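Local coordinates for protein sulfate transporter/antisigma-factor antagonist STAS (Planctomyces limnophilus, PDB 3T6O) that probably acts as an anti-sigma factor antagonist of the STAS family, at residues 14-20 with 50-56; 43-49 with 75-81; 69-73 with 102-106. All blocks are in the same frame, centred on the assembly; numbering follows the deposited sequence.

Contact 1 of 3, residues 14-20 with 50-56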
loop_
_atom_site.group_PDB
_atom_site.type_symbol
_atom_site.label_atom_id
_atom_site.label_comp_id
_atom_site.label_asym_id
_atom_site.label_seq_id
_atom_site.Cartn_x
_atom_site.Cartn_y
_atom_site.Cartn_z
ATOM N N GLN A 14 7.338 10.769 -29.726
ATOM C CA GLN A 14 8.119 10.895 -28.477
ATOM C C GLN A 14 7.363 10.580 -27.227
ATOM O O GLN A 14 7.823 10.869 -26.136
ATOM C CB GLN A 14 8.826 12.244 -28.354
ATOM C CG GLN A 14 9.663 12.465 -29.562
ATOM C CD GLN A 14 10.723 13.509 -29.395
ATOM O OE1 GLN A 14 11.622 13.388 -28.571
ATOM N NE2 GLN A 14 10.651 14.512 -30.200
ATOM N N VAL A 15 6.229 9.920 -27.404
ATOM C CA VAL A 15 5.401 9.492 -26.318
ATOM C C VAL A 15 5.297 7.973 -26.389
ATOM O O VAL A 15 5.197 7.418 -27.480
ATOM C CB VAL A 15 3.992 10.144 -26.409
ATOM C CG1 VAL A 15 3.035 9.557 -25.337
ATOM C CG2 VAL A 15 4.116 11.690 -26.296
ATOM N N THR A 16 5.380 7.314 -25.229
ATOM C CA THR A 16 5.194 5.892 -25.143
ATOM C C THR A 16 3.719 5.703 -24.906
ATOM O O THR A 16 3.186 6.163 -23.871
ATOM C CB THR A 16 5.983 5.285 -23.957
ATOM O OG1 THR A 16 7.395 5.454 -24.156
ATOM C CG2 THR A 16 5.665 3.787 -23.800
ATOM N N VAL A 17 3.059 5.031 -25.822
ATOM C CA VAL A 17 1.628 4.923 -25.775
ATOM C C VAL A 17 1.321 3.516 -25.344
ATOM O O VAL A 17 1.811 2.576 -25.938
ATOM C CB VAL A 17 0.959 5.206 -27.162
ATOM C CG1 VAL A 17 -0.559 5.029 -27.072
ATOM C CG2 VAL A 17 1.278 6.646 -27.691
ATOM N N ILE A 18 0.531 3.367 -24.286
ATOM C CA ILE A 18 0.053 2.055 -23.830
ATOM C C ILE A 18 -1.415 1.864 -24.234
ATOM O O ILE A 18 -2.270 2.709 -23.902
ATOM C CB ILE A 18 0.097 1.971 -22.291
ATOM C CG1 ILE A 18 1.475 2.373 -21.764
ATOM C CG2 ILE A 18 -0.502 0.618 -21.764
ATOM C CD1 ILE A 18 2.609 1.537 -22.142
ATOM N N SER A 19 -1.707 0.795 -24.964
ATOM C CA SER A 19 -3.066 0.521 -25.415
ATOM C C SER A 19 -3.461 -0.905 -25.038
ATOM O O SER A 19 -2.586 -1.775 -24.815
ATOM C CB SER A 19 -3.153 0.640 -26.956
ATOM O OG SER A 19 -2.434 1.756 -27.475
ATOM N N PHE A 20 -4.765 -1.148 -25.065
ATOM C CA PHE A 20 -5.341 -2.409 -24.631
ATOM C C PHE A 20 -6.079 -3.166 -25.728
ATOM O O PHE A 20 -6.967 -2.628 -26.335
ATOM C CB PHE A 20 -6.301 -2.120 -23.477
ATOM C CG PHE A 20 -5.610 -1.500 -22.319
ATOM C CD1 PHE A 20 -5.285 -0.167 -22.342
ATOM C CD2 PHE A 20 -5.207 -2.271 -21.257
ATOM C CE1 PHE A 20 -4.574 0.391 -21.325
ATOM C CE2 PHE A 20 -4.492 -1.716 -20.225
ATOM C CZ PHE A 20 -4.178 -0.389 -20.248
ATOM N N LYS A 50 7.482 10.800 -21.485
ATOM C CA LYS A 50 6.107 11.131 -21.699
ATOM C C LYS A 50 5.373 9.820 -21.998
ATOM O O LYS A 50 5.801 9.045 -22.884
ATOM C CB LYS A 50 6.020 12.115 -22.876
ATOM C CG LYS A 50 6.516 13.513 -22.527
ATOM C CD LYS A 50 6.547 14.433 -23.710
ATOM C CE LYS A 50 6.937 15.833 -23.266
ATOM N NZ LYS A 50 6.867 16.854 -24.348
ATOM N N VAL A 51 4.293 9.578 -21.258
ATOM C CA VAL A 51 3.545 8.343 -21.299
ATOM C C VAL A 51 2.043 8.673 -21.417
ATOM O O VAL A 51 1.537 9.537 -20.713
ATOM C CB VAL A 51 3.851 7.461 -20.012
ATOM C CG1 VAL A 51 2.828 6.325 -19.895
ATOM C CG2 VAL A 51 5.256 6.904 -20.073
ATOM N N LEU A 52 1.334 7.935 -22.273
ATOM C CA LEU A 52 -0.062 8.122 -22.497
ATOM C C LEU A 52 -0.717 6.797 -22.331
ATOM O O LEU A 52 -0.330 5.849 -23.005
ATOM C CB LEU A 52 -0.285 8.609 -23.943
ATOM C CG LEU A 52 -1.747 8.809 -24.384
ATOM C CD1 LEU A 52 -2.462 9.868 -23.456
ATOM C CD2 LEU A 52 -1.801 9.224 -25.884
ATOM N N ILE A 53 -1.736 6.709 -21.479
ATOM C CA ILE A 53 -2.464 5.463 -21.294
ATOM C C ILE A 53 -3.733 5.629 -22.109
ATOM O O ILE A 53 -4.640 6.407 -21.749
ATOM C CB ILE A 53 -2.839 5.231 -19.823
ATOM C CG1 ILE A 53 -1.627 5.495 -18.924
ATOM C CG2 ILE A 53 -3.434 3.833 -19.598
ATOM C CD1 ILE A 53 -0.462 4.572 -19.160
ATOM N N ASP A 54 -3.804 4.913 -23.210
ATOM C CA ASP A 54 -4.945 5.019 -24.085
ATOM C C ASP A 54 -5.963 3.936 -23.729
ATOM O O ASP A 54 -5.794 2.750 -24.095
ATOM C CB ASP A 54 -4.500 4.927 -25.532
ATOM C CG ASP A 54 -5.677 4.993 -26.540
ATOM O OD1 ASP A 54 -6.861 5.091 -26.150
ATOM O OD2 ASP A 54 -5.379 4.972 -27.739
ATOM N N LEU A 55 -7.054 4.382 -23.108
ATOM C CA LEU A 55 -8.018 3.476 -22.500
ATOM C C LEU A 55 -9.175 3.121 -23.415
ATOM O O LEU A 55 -10.187 2.594 -22.951
ATOM C CB LEU A 55 -8.478 4.062 -21.170
ATOM C CG LEU A 55 -7.382 3.884 -20.084
ATOM C CD1 LEU A 55 -7.593 4.753 -18.835
ATOM C CD2 LEU A 55 -7.262 2.405 -19.577
ATOM N N GLU A 56 -9.031 3.359 -24.725
ATOM C CA GLU A 56 -10.140 3.090 -25.633
ATOM C C GLU A 56 -10.460 1.596 -25.599
ATOM O O GLU A 56 -9.571 0.762 -25.685
ATOM C CB GLU A 56 -9.792 3.506 -27.083
ATOM C CG GLU A 56 -11.009 3.394 -28.069
ATOM C CD GLU A 56 -10.697 4.005 -29.443
ATOM O OE1 GLU A 56 -9.521 4.014 -29.869
ATOM O OE2 GLU A 56 -11.633 4.469 -30.119
HETATM O O HOH W 1 9.371 10.162 -23.882
HETATM O O HOH W 2 8.288 7.469 -22.702
HETATM O O HOH W 3 -3.527 3.738 -29.101
HETATM O O HOH W 4 -6.775 0.897 -25.717
HETATM O O HOH W 5 -9.569 -2.257 -25.612
#
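F20 lays the edge of its ring along strand 50-54, with CD1 3.4 Å from the carbonyl O of D54 and CE1 4.0 Å from CG2 of I53; CE1 lies 3.8 Å from CD2 of L55. Just before it, strand 15-19 runs parallel to strand 50-54, the short axes 4.6 Å apart at closest and inclined by 21°. The register pairs T16 with V51, V17 with L52 and I18 with I53. Four backbone hydrogen bonds hold it in the staggered pattern of parallel strands: T16 N to K50 O (2.9 Å), L52 N to T16 O (3.0 Å), I18 N to L52 O (2.9 Å) and D54 N to I18 O (2.8 Å). On one face of the sheet I18 CG1 meets I53 CD1 at 3.9 Å; on the other, V15 CG1 lies 3.7 Å from L52 CB, and there helix 112-118 covers V15, V17 and L52. Strands 8-12 and 83-87 flank the pair, making this an interior joint of the mixed STAS sheet.

Polar groups gather at the two ends. One water joins T16 OG1 (2.6 Å) to K50 O (2.9 Å), while another joins S19 OG (2.8 Å) to D54 OD2 (2.6 Å). D54 also closes an Asx turn, its OD1 accepting from E56 N at 3.1 Å as the chain leaves the strand. A third water bridges F20 N (2.9 Å) and D54 O (2.7 Å). The chemistry implies a division: backbone hydrogen bonds fix the register, aliphatic side chains cover the middle of both faces, and polar ones lie toward the ends, linked by water.

Contact 2 of 3, residues 43-49 with 75-81; sequences MQGAQPR and RIKEDQQ
A charged pair can tie two loops far apart in sequence, as R49 and D79 do. With I76 they bury the most surface in this contact. Residues 43-49 form an irregular loop: M43 has phi/psi -90/12, G45 takes 129/153, a cis peptide precedes P48, and R49 is extended (-89/135). Residues 75-76 lie on helix 63-76 and a type I turn spans I76 to D79, with D79 N hydrogen-bonded to I76 O at 3.2 Å. CA atoms come nearest at M43-R75 (6.5 Å), R49-I76 (6.3 Å) and P48-Q81 (5.4 Å).

R49 (m, t, m) sends NE to OD2 and NH2 to OD1 of D79, both at 3.0 Å, a side-on bidentate salt bridge. Its backbone N donates a hydrogen bond to D79 OD2 (3.1 Å), D79 being in chi1 m, and R49 NH1 donates one to M43 O at 3.0 Å, closing its own loop. I76 (p, t) lies under one guanidinium face through CA; its CG2 is 4.0 Å from both R49 CD and M43 CB.

The loops lead from helix to strand in two consecutive beta-alpha-beta units (15-19/29-41/50-54 and 50-54/63-76/83-87), and M43 and I76 pack onto V51 of the shared strand.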
loop_
_atom_site.group_PDB
_atom_site.type_symbol
_atom_site.label_atom_id
_atom_site.label_comp_id
_atom_site.label_asym_id
_atom_site.label_seq_id
_atom_site.Cartn_x
_atom_site.Cartn_y
_atom_site.Cartn_z
HETATM N N MSE A 43 8.222 2.040 -18.798
HETATM C CA MSE A 43 8.334 3.319 -18.129
HETATM C C MSE A 43 9.754 3.886 -18.144
HETATM O O MSE A 43 10.068 4.783 -17.376
HETATM C CB MSE A 43 7.886 3.168 -16.671
HETATM C CG MSE A 43 6.398 2.857 -16.471
HETATM SE SE MSE A 43 5.146 4.118 -17.174
HETATM C CE MSE A 43 4.557 3.149 -18.770
ATOM N N GLN A 44 10.662 3.334 -18.929
ATOM C CA GLN A 44 12.034 3.845 -18.941
ATOM C C GLN A 44 12.208 4.758 -20.180
ATOM O O GLN A 44 11.238 5.135 -20.799
ATOM C CB GLN A 44 12.999 2.672 -18.801
ATOM C CG GLN A 44 12.859 1.966 -17.339
ATOM C CD GLN A 44 13.076 2.968 -16.136
ATOM O OE1 GLN A 44 12.238 3.086 -15.193
ATOM N NE2 GLN A 44 14.187 3.721 -16.205
ATOM N N GLY A 45 13.378 5.240 -20.494
ATOM C CA GLY A 45 13.444 6.201 -21.604
ATOM C C GLY A 45 14.193 7.439 -21.204
ATOM O O GLY A 45 14.241 7.789 -20.037
ATOM N N ALA A 46 14.792 8.100 -22.184
ATOM C CA ALA A 46 15.498 9.338 -21.934
ATOM C C ALA A 46 14.528 10.376 -21.405
ATOM O O ALA A 46 13.390 10.455 -21.862
ATOM C CB ALA A 46 16.189 9.858 -23.226
ATOM N N GLN A 47 14.982 11.098 -20.382
ATOM C CA GLN A 47 14.369 12.342 -19.864
ATOM C C GLN A 47 14.147 13.369 -20.978
ATOM O O GLN A 47 15.001 13.529 -21.836
ATOM C CB GLN A 47 15.317 12.987 -18.823
ATOM C CG GLN A 47 15.125 12.605 -17.313
ATOM C CD GLN A 47 15.217 11.115 -16.988
ATOM O OE1 GLN A 47 14.621 10.277 -17.672
ATOM N NE2 GLN A 47 15.906 10.788 -15.897
ATOM N N PRO A 48 12.977 14.034 -21.016
ATOM C CA PRO A 48 11.754 13.846 -20.232
ATOM C C PRO A 48 10.919 12.688 -20.801
ATOM O O PRO A 48 10.735 12.589 -21.997
ATOM C CB PRO A 48 11.017 15.164 -20.465
ATOM C CG PRO A 48 11.337 15.482 -21.900
ATOM C CD PRO A 48 12.740 14.949 -22.147
ATOM N N ARG A 49 10.413 11.827 -19.934
ATOM C CA ARG A 49 9.587 10.719 -20.361
ATOM C C ARG A 49 8.151 11.168 -20.404
ATOM O O ARG A 49 7.645 11.768 -19.443
ATOM C CB ARG A 49 9.688 9.560 -19.378
ATOM C CG ARG A 49 10.962 8.771 -19.497
ATOM C CD ARG A 49 11.172 7.787 -18.322
ATOM N NE ARG A 49 11.718 8.488 -17.193
ATOM C CZ ARG A 49 12.065 7.922 -16.044
ATOM N NH1 ARG A 49 11.912 6.617 -15.850
ATOM N NH2 ARG A 49 12.572 8.688 -15.097
ATOM N N ARG A 75 7.545 6.056 -11.409
ATOM C CA ARG A 75 8.776 5.828 -12.133
ATOM C C ARG A 75 9.126 6.999 -13.033
ATOM O O ARG A 75 10.302 7.275 -13.241
ATOM C CB ARG A 75 8.723 4.519 -12.948
ATOM C CG ARG A 75 9.067 3.313 -12.086
ATOM C CD ARG A 75 8.454 2.065 -12.615
ATOM N NE ARG A 75 8.875 0.880 -11.880
ATOM C CZ ARG A 75 8.357 0.502 -10.713
ATOM N NH1 ARG A 75 7.397 1.208 -10.144
ATOM N NH2 ARG A 75 8.773 -0.598 -10.145
ATOM N N ILE A 76 8.138 7.684 -13.577
ATOM C CA ILE A 76 8.474 8.791 -14.460
ATOM C C ILE A 76 8.322 10.198 -13.844
ATOM O O ILE A 76 8.863 11.149 -14.386
ATOM C CB ILE A 76 7.735 8.674 -15.779
ATOM C CG1 ILE A 76 6.351 9.203 -15.686
ATOM C CG2 ILE A 76 7.691 7.177 -16.359
ATOM C CD1 ILE A 76 5.763 9.243 -17.033
ATOM N N LYS A 77 7.651 10.316 -12.698
ATOM C CA LYS A 77 7.269 11.631 -12.171
ATOM C C LYS A 77 8.421 12.536 -11.754
ATOM O O LYS A 77 8.222 13.745 -11.691
ATOM C CB LYS A 77 6.300 11.515 -10.997
ATOM C CG LYS A 77 6.937 11.144 -9.680
ATOM C CD LYS A 77 5.910 11.081 -8.552
ATOM C CE LYS A 77 6.565 11.306 -7.181
ATOM N NZ LYS A 77 6.462 12.767 -6.800
ATOM N N GLU A 78 9.619 12.032 -11.479
ATOM C CA GLU A 78 10.651 13.009 -11.119
ATOM C C GLU A 78 11.296 13.771 -12.300
ATOM O O GLU A 78 12.080 14.696 -12.079
ATOM C CB GLU A 78 11.691 12.431 -10.154
ATOM C CG GLU A 78 11.129 12.085 -8.738
ATOM C CD GLU A 78 10.369 13.244 -8.064
ATOM O OE1 GLU A 78 10.977 14.331 -7.852
ATOM O OE2 GLU A 78 9.171 13.048 -7.730
ATOM N N ASP A 79 10.962 13.416 -13.545
ATOM C CA ASP A 79 11.437 14.198 -14.674
ATOM C C ASP A 79 10.740 15.565 -14.678
ATOM O O ASP A 79 9.517 15.635 -14.611
ATOM C CB ASP A 79 11.123 13.486 -15.992
ATOM C CG ASP A 79 11.757 12.126 -16.086
ATOM O OD1 ASP A 79 12.503 11.715 -15.165
ATOM O OD2 ASP A 79 11.488 11.459 -17.090
ATOM N N GLN A 80 11.492 16.647 -14.779
ATOM C CA GLN A 80 10.867 17.971 -14.705
ATOM C C GLN A 80 9.792 18.216 -15.771
ATOM O O GLN A 80 8.766 18.866 -15.488
ATOM C CB GLN A 80 11.912 19.099 -14.781
ATOM C CG GLN A 80 12.520 19.437 -13.436
ATOM C CD GLN A 80 13.797 20.259 -13.581
ATOM O OE1 GLN A 80 13.780 21.497 -13.464
ATOM N NE2 GLN A 80 14.907 19.575 -13.862
ATOM N N GLN A 81 10.030 17.744 -16.992
ATOM C CA GLN A 81 9.001 17.892 -18.019
ATOM C C GLN A 81 8.364 16.554 -18.400
ATOM O O GLN A 81 7.792 16.434 -19.456
ATOM C CB GLN A 81 9.534 18.670 -19.230
ATOM C CG GLN A 81 9.694 20.176 -18.931
ATOM C CD GLN A 81 10.957 20.765 -19.535
ATOM O OE1 GLN A 81 12.022 20.125 -19.514
ATOM N NE2 GLN A 81 10.854 21.985 -20.079
HETATM O O HOH W 6 12.461 5.183 -12.785
#

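Contact 3 of 3, residues 69-73 with 102-106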
loop_
_atom_site.group_PDB
_atom_site.type_symbol
_atom_site.label_atom_id
_atom_site.label_comp_id
_atom_site.label_asym_id
_atom_site.label_seq_id
_atom_site.Cartn_x
_atom_site.Cartn_y
_atom_site.Cartn_z
ATOM N N LEU A 69 -1.129 1.912 -12.393
ATOM C CA LEU A 69 -0.864 3.191 -13.060
ATOM C C LEU A 69 0.020 4.116 -12.180
ATOM O O LEU A 69 0.957 4.793 -12.673
ATOM C CB LEU A 69 -2.164 3.855 -13.460
ATOM C CG LEU A 69 -3.060 3.316 -14.615
ATOM C CD1 LEU A 69 -4.191 4.298 -14.938
ATOM C CD2 LEU A 69 -2.296 3.035 -15.860
ATOM N N VAL A 70 -0.234 4.074 -10.873
ATOM C CA VAL A 70 0.491 4.894 -9.892
ATOM C C VAL A 70 1.945 4.417 -9.841
ATOM O O VAL A 70 2.855 5.221 -9.759
ATOM C CB VAL A 70 -0.217 4.873 -8.526
ATOM C CG1 VAL A 70 0.655 5.409 -7.401
ATOM C CG2 VAL A 70 -1.585 5.685 -8.589
ATOM N N ARG A 71 2.160 3.113 -9.952
ATOM C CA ARG A 71 3.523 2.579 -9.999
ATOM C C ARG A 71 4.266 3.068 -11.215
ATOM O O ARG A 71 5.465 3.363 -11.138
ATOM C CB ARG A 71 3.556 1.044 -9.955
ATOM C CG ARG A 71 3.010 0.456 -8.697
ATOM C CD ARG A 71 2.921 -1.071 -8.799
ATOM N NE ARG A 71 4.238 -1.641 -8.814
ATOM C CZ ARG A 71 4.551 -2.888 -9.163
ATOM N NH1 ARG A 71 3.611 -3.734 -9.570
ATOM N NH2 ARG A 71 5.823 -3.289 -9.080
ATOM N N GLY A 72 3.586 3.110 -12.341
ATOM C CA GLY A 72 4.165 3.626 -13.580
ATOM C C GLY A 72 4.470 5.099 -13.412
ATOM O O GLY A 72 5.576 5.558 -13.685
ATOM N N TRP A 73 3.490 5.837 -12.927
ATOM C CA TRP A 73 3.661 7.270 -12.755
ATOM C C TRP A 73 4.833 7.618 -11.838
ATOM O O TRP A 73 5.584 8.543 -12.143
ATOM C CB TRP A 73 2.336 7.907 -12.288
ATOM C CG TRP A 73 2.471 9.306 -11.770
ATOM C CD1 TRP A 73 2.698 10.449 -12.489
ATOM C CD2 TRP A 73 2.378 9.692 -10.414
ATOM N NE1 TRP A 73 2.753 11.530 -11.652
ATOM C CE2 TRP A 73 2.581 11.092 -10.363
ATOM C CE3 TRP A 73 2.200 8.986 -9.223
ATOM C CZ2 TRP A 73 2.588 11.798 -9.166
ATOM C CZ3 TRP A 73 2.198 9.691 -8.019
ATOM C CH2 TRP A 73 2.382 11.084 -8.001
ATOM N N ILE A 102 -5.608 11.054 -7.399
ATOM C CA ILE A 102 -4.309 11.059 -8.077
ATOM C C ILE A 102 -4.365 11.526 -9.573
ATOM O O ILE A 102 -3.448 12.178 -10.065
ATOM C CB ILE A 102 -3.559 9.691 -7.968
ATOM C CG1 ILE A 102 -2.128 9.833 -8.447
ATOM C CG2 ILE A 102 -4.220 8.594 -8.728
ATOM C CD1 ILE A 102 -1.345 10.905 -7.674
ATOM N N ASP A 103 -5.451 11.222 -10.258
ATOM C CA ASP A 103 -5.551 11.596 -11.659
ATOM C C ASP A 103 -5.662 13.107 -11.874
ATOM O O ASP A 103 -5.556 13.563 -13.003
ATOM C CB ASP A 103 -6.725 10.876 -12.317
ATOM C CG ASP A 103 -8.044 11.310 -11.764
ATOM O OD1 ASP A 103 -8.185 11.354 -10.543
ATOM O OD2 ASP A 103 -8.941 11.632 -12.562
ATOM N N GLU A 104 -5.821 13.878 -10.801
ATOM C CA GLU A 104 -5.733 15.315 -10.909
ATOM C C GLU A 104 -4.357 15.740 -11.337
ATOM O O GLU A 104 -4.197 16.855 -11.777
ATOM C CB GLU A 104 -6.066 15.984 -9.586
ATOM C CG GLU A 104 -7.514 15.807 -9.116
ATOM C CD GLU A 104 -8.473 16.664 -9.912
ATOM O OE1 GLU A 104 -8.397 17.913 -9.788
ATOM O OE2 GLU A 104 -9.294 16.083 -10.659
ATOM N N VAL A 105 -3.355 14.872 -11.239
ATOM C CA VAL A 105 -2.042 15.194 -11.774
ATOM C C VAL A 105 -1.763 14.508 -13.118
ATOM O O VAL A 105 -0.690 14.611 -13.655
ATOM C CB VAL A 105 -0.913 14.919 -10.719
ATOM C CG1 VAL A 105 -1.365 15.378 -9.332
ATOM C CG2 VAL A 105 -0.523 13.479 -10.657
ATOM N N TRP A 106 -2.729 13.774 -13.662
ATOM C CA TRP A 106 -2.568 13.142 -14.974
ATOM C C TRP A 106 -3.502 13.880 -15.974
ATOM O O TRP A 106 -4.740 13.829 -15.835
ATOM C CB TRP A 106 -2.971 11.680 -14.900
ATOM C CG TRP A 106 -2.228 10.859 -13.925
ATOM C CD1 TRP A 106 -0.986 11.092 -13.409
ATOM C CD2 TRP A 106 -2.659 9.633 -13.381
ATOM N NE1 TRP A 106 -0.624 10.082 -12.568
ATOM C CE2 TRP A 106 -1.635 9.163 -12.543
ATOM C CE3 TRP A 106 -3.816 8.875 -13.524
ATOM C CZ2 TRP A 106 -1.757 7.995 -11.815
ATOM C CZ3 TRP A 106 -3.936 7.715 -12.831
ATOM C CH2 TRP A 106 -2.912 7.276 -11.977
#
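This is an aromatic and aliphatic packing contact between helix 63-76 and the short 3-10 turn 102-105 that leads toward strand 108-109. At its heart, two tryptophans meet edge-to-face: the edge of W106 points at the face of W73, their five-membered rings 4.6 Å apart between centroids with planes at 67°, and W106 NE1 comes within 3.3 Å of W73 CG. I102 adds a CH-pi contact, its CD1 4.1 Å from the centroid of the six-membered ring of W73. V70 CG2 rests against both I102 CG2 (3.9 Å) and W106 CH2 (4.0 Å), one helical turn before W73, while L69 CB touches W106 CH2 at 3.8 Å. V105 CG2 packs against W73 CZ2 at 3.8 Å.

W106 also meets the ring of F84, tying the cluster to the central sheet, and W73 and I102 pack against V105 of a neighbouring subunit. The chemistry is thus van der Waals, CH-pi and edge-to-face aromatic, with the indole NE1 of W106 at the W73 face, continued into the subunit interface.

How the contacts relate
The three contacts illustrate how one alpha/beta domain is knit together from the sheet outward. Their centres lie 13 to 14 Å apart, yet each touches the others. Contact 1 joins two interior strands of the central sheet; helix 63-76, shared by contacts 2 and 3, packs on the face that carries V51 and I53. V51 receives M43 and I76 of contact 2, I53 receives L69 of contact 3, and M43 rests on G72. Along the chain, contact 1 closes before contact 3 opens, whereas contact 2 crosses both. Sequence-distant segments are therefore interlocked around one helix, which joins the sheet, the loops that lead into its inner strands and the 3-10 turn within a single STAS domain.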